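Local coordinates for protein V-type ATP synthase alpha chain (Nanoarchaeum equitans Kin4-M, PDB 5BN3) that is subunit A of an archaeal V/A-type ATP synthase assembly and carries a P-loop nucleotide-binding domain that holds ADP in this model, at residues 442-445 / 446-450; 424-427 / 428-431; 392-395 / 396-400. All blocks are in the same frame, centred on the assembly; numbering follows the deposited sequence.

Contact 1: residues 442-445 / 446-450; sequences IEIR and EEFFA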
loop_
_atom_site.group_PDB
_atom_site.type_symbol
_atom_site.label_atom_id
_atom_site.label_comp_id
_atom_site.label_asym_id
_atom_site.label_seq_id
_atom_site.Cartn_x
_atom_site.Cartn_y
_atom_site.Cartn_z
ATOM N N ILE A 442 27.243 -21.364 29.260
ATOM C CA ILE A 442 26.441 -21.873 28.149
ATOM C C ILE A 442 25.054 -22.302 28.635
ATOM O O ILE A 442 24.044 -21.997 27.999
ATOM C CB ILE A 442 27.151 -23.032 27.400
ATOM C CG1 ILE A 442 28.332 -22.496 26.584
ATOM C CG2 ILE A 442 26.186 -23.756 26.479
ATOM C CD1 ILE A 442 28.916 -23.503 25.608
ATOM N N GLU A 443 25.006 -22.991 29.773
ATOM C CA GLU A 443 23.730 -23.398 30.359
ATOM C C GLU A 443 22.912 -22.199 30.836
ATOM O O GLU A 443 21.704 -22.134 30.607
ATOM C CB GLU A 443 23.944 -24.363 31.528
ATOM C CG GLU A 443 22.638 -24.822 32.172
ATOM C CD GLU A 443 22.826 -25.407 33.558
ATOM O OE1 GLU A 443 23.952 -25.326 34.094
ATOM O OE2 GLU A 443 21.843 -25.943 34.115
ATOM N N ILE A 444 23.574 -21.262 31.510
ATOM C CA ILE A 444 22.901 -20.086 32.055
ATOM C C ILE A 444 22.352 -19.195 30.940
ATOM O O ILE A 444 21.273 -18.612 31.073
ATOM C CB ILE A 444 23.841 -19.279 32.983
ATOM C CG1 ILE A 444 24.336 -20.159 34.135
ATOM C CG2 ILE A 444 23.131 -18.065 33.543
ATOM C CD1 ILE A 444 25.364 -19.487 35.031
ATOM N N ARG A 445 23.094 -19.100 29.839
ATOM C CA ARG A 445 22.645 -18.353 28.668
ATOM C C ARG A 445 21.344 -18.941 28.132
ATOM O O ARG A 445 20.386 -18.212 27.882
ATOM C CB ARG A 445 23.725 -18.364 27.581
ATOM C CG ARG A 445 23.361 -17.598 26.314
ATOM C CD ARG A 445 24.532 -17.573 25.341
ATOM N NE ARG A 445 24.195 -16.936 24.069
ATOM C CZ ARG A 445 23.788 -17.598 22.991
ATOM N NH1 ARG A 445 23.663 -18.917 23.030
ATOM N NH2 ARG A 445 23.503 -16.943 21.875
ATOM N N GLU A 446 21.317 -20.262 27.968
ATOM C CA GLU A 446 20.112 -20.965 27.531
ATOM C C GLU A 446 18.964 -20.724 28.500
ATOM O O GLU A 446 17.807 -20.591 28.100
ATOM C CB GLU A 446 20.377 -22.471 27.434
ATOM C CG GLU A 446 21.196 -22.902 26.232
ATOM C CD GLU A 446 21.388 -24.407 26.178
ATOM O OE1 GLU A 446 21.235 -25.065 27.231
ATOM O OE2 GLU A 446 21.688 -24.932 25.085
ATOM N N GLU A 447 19.305 -20.674 29.782
ATOM C CA GLU A 447 18.339 -20.457 30.850
ATOM C C GLU A 447 17.737 -19.055 30.771
ATOM O O GLU A 447 16.527 -18.878 30.935
ATOM C CB GLU A 447 19.035 -20.663 32.196
ATOM C CG GLU A 447 18.125 -20.721 33.404
ATOM C CD GLU A 447 18.899 -20.993 34.680
ATOM O OE1 GLU A 447 19.199 -20.027 35.413
ATOM O OE2 GLU A 447 19.216 -22.174 34.947
ATOM N N PHE A 448 18.585 -18.061 30.524
ATOM C CA PHE A 448 18.126 -16.683 30.370
ATOM C C PHE A 448 17.164 -16.559 29.192
ATOM O O PHE A 448 16.110 -15.935 29.304
ATOM C CB PHE A 448 19.314 -15.729 30.187
ATOM C CG PHE A 448 19.974 -15.314 31.479
ATOM C CD1 PHE A 448 19.736 -16.004 32.660
ATOM C CD2 PHE A 448 20.823 -14.217 31.510
ATOM C CE1 PHE A 448 20.342 -15.612 33.845
ATOM C CE2 PHE A 448 21.432 -13.820 32.693
ATOM C CZ PHE A 448 21.190 -14.520 33.860
ATOM N N PHE A 449 17.531 -17.158 28.063
ATOM C CA PHE A 449 16.677 -17.143 26.880
ATOM C C PHE A 449 15.345 -17.836 27.148
ATOM O O PHE A 449 14.294 -17.370 26.711
ATOM C CB PHE A 449 17.386 -17.814 25.702
ATOM C CG PHE A 449 18.297 -16.894 24.933
ATOM C CD1 PHE A 449 17.773 -15.858 24.173
ATOM C CD2 PHE A 449 19.671 -17.081 24.949
ATOM C CE1 PHE A 449 18.604 -15.015 23.454
ATOM C CE2 PHE A 449 20.509 -16.240 24.232
ATOM C CZ PHE A 449 19.974 -15.206 23.484
ATOM N N ALA A 450 15.394 -18.951 27.871
ATOM C CA ALA A 450 14.188 -19.713 28.188
ATOM C C ALA A 450 13.224 -18.926 29.073
ATOM O O ALA A 450 12.008 -18.980 28.878
ATOM C CB ALA A 450 14.554 -21.037 28.845
#
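Arg445 and Phe449 lie alongside each other one helical turn apart, yet they meet with their planes nearly perpendicular, 77° between guanidinium and ring. The phenyl ring presents its rim: CE2 of Phe449 sits over one face of the Arg445 guanidinium, off-centre, and is 3.8 Å from Arg445 NE, which lies in the plane of the ring. Arg445 reaches this place with CG anti to the backbone N (chi1 -179°) and the chain extended as far as NE. NE and NH2 then bond the carbonyl oxygens of Ile209 and Met210, which fixes the guanidinium, and Trp427 adds a cation-pi contact. On a neighbouring flank Ile444 and Phe448 also run side by side, but here the ring offers its face. CG2 of Ile444 stands 4.1 Å from the centroid of the Phe448 ring in a CH-pi contact, while Phe488 meets the same ring edge-to-face. Glu447 leads off to His514, bonded through OE1. Underneath, the backbone bonds are regular, for instance Phe449 N to Arg445 O at 3.0 Å. These are i to i+4 pairs on an amphipathic alpha-helix, part of the helical C-terminal domain of V- and A-type ATP synthases, with helix 503-523 packed against its Ile444 and Phe448 flank.

Contact 2: residues 424-427 / 428-431; sequences TKQW and EFVK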
loop_
_atom_site.group_PDB
_atom_site.type_symbol
_atom_site.label_atom_id
_atom_site.label_comp_id
_atom_site.label_asym_id
_atom_site.label_seq_id
_atom_site.Cartn_x
_atom_site.Cartn_y
_atom_site.Cartn_z
ATOM N N THR A 424 22.402 -14.033 16.604
ATOM C CA THR A 424 23.762 -14.126 16.089
ATOM C C THR A 424 23.925 -15.469 15.393
ATOM O O THR A 424 23.402 -16.482 15.859
ATOM C CB THR A 424 24.833 -13.947 17.192
ATOM O OG1 THR A 424 26.140 -14.086 16.620
ATOM C CG2 THR A 424 24.657 -14.979 18.305
ATOM N N LYS A 425 24.618 -15.470 14.260
ATOM C CA LYS A 425 24.879 -16.707 13.536
ATOM C C LYS A 425 26.279 -17.215 13.853
ATOM O O LYS A 425 26.760 -18.157 13.229
ATOM C CB LYS A 425 24.728 -16.490 12.026
ATOM C CG LYS A 425 23.334 -16.082 11.572
ATOM C CD LYS A 425 23.284 -15.884 10.061
ATOM C CE LYS A 425 23.636 -17.162 9.313
ATOM N NZ LYS A 425 22.620 -18.237 9.502
ATOM N N GLN A 426 26.924 -16.589 14.832
ATOM C CA GLN A 426 28.324 -16.874 15.124
ATOM C C GLN A 426 28.572 -17.414 16.531
ATOM O O GLN A 426 29.710 -17.459 16.986
ATOM C CB GLN A 426 29.181 -15.626 14.854
ATOM C CG GLN A 426 29.169 -15.199 13.385
ATOM C CD GLN A 426 29.949 -13.926 13.113
ATOM O OE1 GLN A 426 30.576 -13.359 14.008
ATOM N NE2 GLN A 426 29.912 -13.470 11.864
ATOM N N TRP A 427 27.513 -17.838 17.214
ATOM C CA TRP A 427 27.672 -18.418 18.544
ATOM C C TRP A 427 28.523 -19.688 18.527
ATOM O O TRP A 427 29.257 -19.957 19.477
ATOM C CB TRP A 427 26.313 -18.716 19.184
ATOM C CG TRP A 427 26.430 -19.444 20.496
ATOM C CD1 TRP A 427 26.091 -20.742 20.752
ATOM C CD2 TRP A 427 26.943 -18.915 21.725
ATOM N NE1 TRP A 427 26.349 -21.048 22.068
ATOM C CE2 TRP A 427 26.874 -19.943 22.686
ATOM C CE3 TRP A 427 27.449 -17.670 22.107
ATOM C CZ2 TRP A 427 27.295 -19.762 24.004
ATOM C CZ3 TRP A 427 27.863 -17.491 23.412
ATOM C CH2 TRP A 427 27.785 -18.530 24.346
ATOM N N GLU A 428 28.430 -20.461 17.448
ATOM C CA GLU A 428 29.177 -21.717 17.347
ATOM C C GLU A 428 30.692 -21.507 17.315
ATOM O O GLU A 428 31.456 -22.418 17.639
ATOM C CB GLU A 428 28.725 -22.528 16.124
ATOM C CG GLU A 428 28.966 -21.855 14.780
ATOM C CD GLU A 428 28.570 -22.736 13.606
ATOM O OE1 GLU A 428 29.297 -23.713 13.322
ATOM O OE2 GLU A 428 27.532 -22.455 12.969
ATOM N N PHE A 429 31.121 -20.307 16.937
ATOM C CA PHE A 429 32.545 -20.006 16.822
ATOM C C PHE A 429 33.132 -19.397 18.095
ATOM O O PHE A 429 34.353 -19.343 18.256
ATOM C CB PHE A 429 32.801 -19.062 15.641
ATOM C CG PHE A 429 32.302 -19.581 14.319
ATOM C CD1 PHE A 429 32.943 -20.636 13.684
ATOM C CD2 PHE A 429 31.209 -18.996 13.699
ATOM C CE1 PHE A 429 32.490 -21.107 12.463
ATOM C CE2 PHE A 429 30.752 -19.463 12.478
ATOM C CZ PHE A 429 31.393 -20.519 11.860
ATOM N N VAL A 430 32.265 -18.938 18.995
ATOM C CA VAL A 430 32.721 -18.240 20.196
ATOM C C VAL A 430 32.380 -18.981 21.488
ATOM O O VAL A 430 32.911 -18.657 22.552
ATOM C CB VAL A 430 32.158 -16.799 20.268
ATOM C CG1 VAL A 430 32.401 -16.071 18.961
ATOM C CG2 VAL A 430 30.670 -16.821 20.586
ATOM N N LYS A 431 31.496 -19.972 21.394
ATOM C CA LYS A 431 31.095 -20.742 22.569
ATOM C C LYS A 431 32.277 -21.508 23.155
ATOM O O LYS A 431 32.316 -21.773 24.358
ATOM C CB LYS A 431 29.945 -21.702 22.242
ATOM C CG LYS A 431 30.294 -22.825 21.272
ATOM C CD LYS A 431 29.148 -23.829 21.171
ATOM C CE LYS A 431 29.400 -24.871 20.088
ATOM N NZ LYS A 431 28.231 -25.782 19.910
#
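The indole of Trp427 and the start of the Lys431 side chain make the tight part of this first helical turn. CB of Lys431 stands 3.5 Å above the indole plane, toward the rim, in a CH-pi contact. CG anti to the backbone N (chi1 174°) carries the indole to the Lys431 side; the two side chains cross at about a right angle. Val430 fits in beside them, its CG2 3.7 Å from Trp427 CE3. Trp427 O takes two backbone bonds: Lys431 N at 2.9 Å comes nearly along the C=O axis, whereas Val430 N at 3.2 Å approaches from above the carbonyl plane.

The solvent side is at Lys431, whose chain runs on past the indole, CD 4.0 Å from Trp427 NE1, before its ammonium end heads outward. Phe429 packs more loosely, its CD2 3.9 Å from Gln426 CA at the ring edge, though Phe429 N bonds Gln426 O. Gln426 is buried, its OE1 held by Ala214 N, and Thr424 OG1 accepts from Gln426 N in an ST turn. The chemistry divides: carbon-on-indole packing and the bonds to Trp427 O probably steady the helix start, while Lys425 NZ spends its charge on a salt bridge to Glu141 of the neighbouring NEQ263 chain.

Contact 3: residues 392-395 / 396-400; sequences QNTL and RLVGA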
loop_
_atom_site.group_PDB
_atom_site.type_symbol
_atom_site.label_atom_id
_atom_site.label_comp_id
_atom_site.label_asym_id
_atom_site.label_seq_id
_atom_site.Cartn_x
_atom_site.Cartn_y
_atom_site.Cartn_z
ATOM N N GLN A 392 16.640 -5.236 5.212
ATOM C CA GLN A 392 16.520 -6.604 4.715
ATOM C C GLN A 392 17.728 -7.059 3.903
ATOM O O GLN A 392 18.187 -8.190 4.060
ATOM C CB GLN A 392 15.221 -6.783 3.919
ATOM C CG GLN A 392 13.969 -6.762 4.792
ATOM C CD GLN A 392 14.042 -7.773 5.920
ATOM O OE1 GLN A 392 14.503 -8.895 5.728
ATOM N NE2 GLN A 392 13.606 -7.372 7.111
ATOM N N ASN A 393 18.241 -6.188 3.038
ATOM C CA ASN A 393 19.470 -6.496 2.306
ATOM C C ASN A 393 20.648 -6.730 3.246
ATOM O O ASN A 393 21.425 -7.670 3.063
ATOM C CB ASN A 393 19.822 -5.368 1.330
ATOM C CG ASN A 393 18.926 -5.346 0.109
ATOM O OD1 ASN A 393 18.259 -6.332 -0.208
ATOM N ND2 ASN A 393 18.919 -4.221 -0.597
ATOM N N THR A 394 20.776 -5.862 4.244
ATOM C CA THR A 394 21.856 -5.954 5.221
ATOM C C THR A 394 21.817 -7.273 5.998
ATOM O O THR A 394 22.858 -7.862 6.286
ATOM C CB THR A 394 21.816 -4.759 6.202
ATOM O OG1 THR A 394 21.917 -3.530 5.468
ATOM C CG2 THR A 394 22.956 -4.837 7.195
ATOM N N LEU A 395 20.615 -7.747 6.313
ATOM C CA LEU A 395 20.462 -8.989 7.072
ATOM C C LEU A 395 20.964 -10.219 6.317
ATOM O O LEU A 395 21.271 -11.245 6.924
ATOM C CB LEU A 395 19.002 -9.186 7.498
ATOM C CG LEU A 395 18.489 -8.183 8.531
ATOM C CD1 LEU A 395 17.130 -8.601 9.075
ATOM C CD2 LEU A 395 19.496 -8.031 9.651
ATOM N N ARG A 396 21.054 -10.120 4.995
ATOM C CA ARG A 396 21.572 -11.235 4.207
ATOM C C ARG A 396 23.077 -11.113 3.976
ATOM O O ARG A 396 23.675 -11.933 3.277
ATOM C CB ARG A 396 20.809 -11.365 2.884
ATOM C CG ARG A 396 19.315 -11.607 3.075
ATOM C CD ARG A 396 18.702 -12.338 1.894
ATOM N NE ARG A 396 18.952 -11.654 0.629
ATOM C CZ ARG A 396 18.231 -10.633 0.175
ATOM N NH1 ARG A 396 17.212 -10.171 0.884
ATOM N NH2 ARG A 396 18.530 -10.076 -0.989
ATOM N N LEU A 397 23.686 -10.105 4.594
ATOM C CA LEU A 397 25.122 -9.871 4.452
ATOM C C LEU A 397 25.893 -9.993 5.770
ATOM O O LEU A 397 27.071 -10.356 5.772
ATOM C CB LEU A 397 25.382 -8.494 3.829
ATOM C CG LEU A 397 24.895 -8.262 2.397
ATOM C CD1 LEU A 397 25.042 -6.796 2.003
ATOM C CD2 LEU A 397 25.651 -9.147 1.422
ATOM N N VAL A 398 25.231 -9.701 6.888
ATOM C CA VAL A 398 25.920 -9.648 8.184
ATOM C C VAL A 398 25.744 -10.918 9.018
ATOM O O VAL A 398 24.926 -11.778 8.688
ATOM C CB VAL A 398 25.493 -8.415 9.012
ATOM C CG1 VAL A 398 25.788 -7.139 8.244
ATOM C CG2 VAL A 398 24.009 -8.489 9.363
ATOM N N GLY A 399 26.514 -11.026 10.098
ATOM C CA GLY A 399 26.525 -12.230 10.914
ATOM C C GLY A 399 25.626 -12.171 12.137
ATOM O O GLY A 399 25.434 -13.182 12.816
ATOM N N ALA A 400 25.077 -10.993 12.424
ATOM C CA ALA A 400 24.153 -10.839 13.546
ATOM C C ALA A 400 23.190 -9.679 13.373
ATOM O O ALA A 400 23.511 -8.680 12.722
ATOM C CB ALA A 400 24.914 -10.679 14.851
HETATM O O HOH W 1 17.074 -7.971 -2.361
HETATM O O HOH W 2 15.375 -7.759 0.328
#
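Arg396 folds back over the C-terminal part of helix 389-395, its CG 3.7 Å from Gln392 O and its guanidinium near the amide of Asn393. The chain bends at chi3 (-55°), and the two flat groups end almost perpendicular, 89° apart. Asn393 OD1 stays 3.8 Å from Arg396 NH2, and two waters bridge the gap. One donates to Asn393 OD1 and accepts from NH2 of Arg396, the latter bond 2.9 Å long; the second does the same through NH1. Both waters lie in the guanidinium plane at its edge, so the pair is joined by solvent, while Arg396 NE bonds Asn230 OD1 of the neighbouring NEQ263 chain.

Thr394 meets Val398 on another side of the turn, CG2 to CG1 at 3.8 Å. Its carbonyl oxygen receives two backbone bonds where the chain leaves the helix: Leu397 N at 2.9 Å from above the carbonyl plane, and Val398 N at 3.1 Å almost end-on to the oxygen (C=O...N 172°). CG2 of Val398 rests 3.3 Å from Thr394 O.

All this lies in the P-loop nucleotide-binding domain, where strand 218-222 leads into the ADP-holding loop. Gly399 and Ala400 make backbone hydrogen bonds to that strand. Thr394 and Val398 pack on it at Ala220, Asn393 and Arg396 lie against Leu350 of helix 349-357, and Leu395 touches Tyr423 of strand 423-424.

The three contacts run in series from the nucleotide-binding domain out to the C-terminal helices. Contact 3, the most central, has no exposed touching residue and joins a helix end to the loop that follows it, on the way to strand 400-401. Contacts 1 and 2 are partly buried, with Glu443, Glu446 and Lys431 exposed; contact 1 lies farthest out, wholly within one helix. Contact 2 links the others: Lys425 N probably bonds Gly399 O at 2.8 Å, and Trp427 packs against Ile442 and Arg445. Aromatic rings dominate contacts 1 and 2, whereas contact 3 relies on water and backbone bonds. The NEQ263 chain gains firm polar partners in contacts 2 and 3, but only a weak one in contact 1.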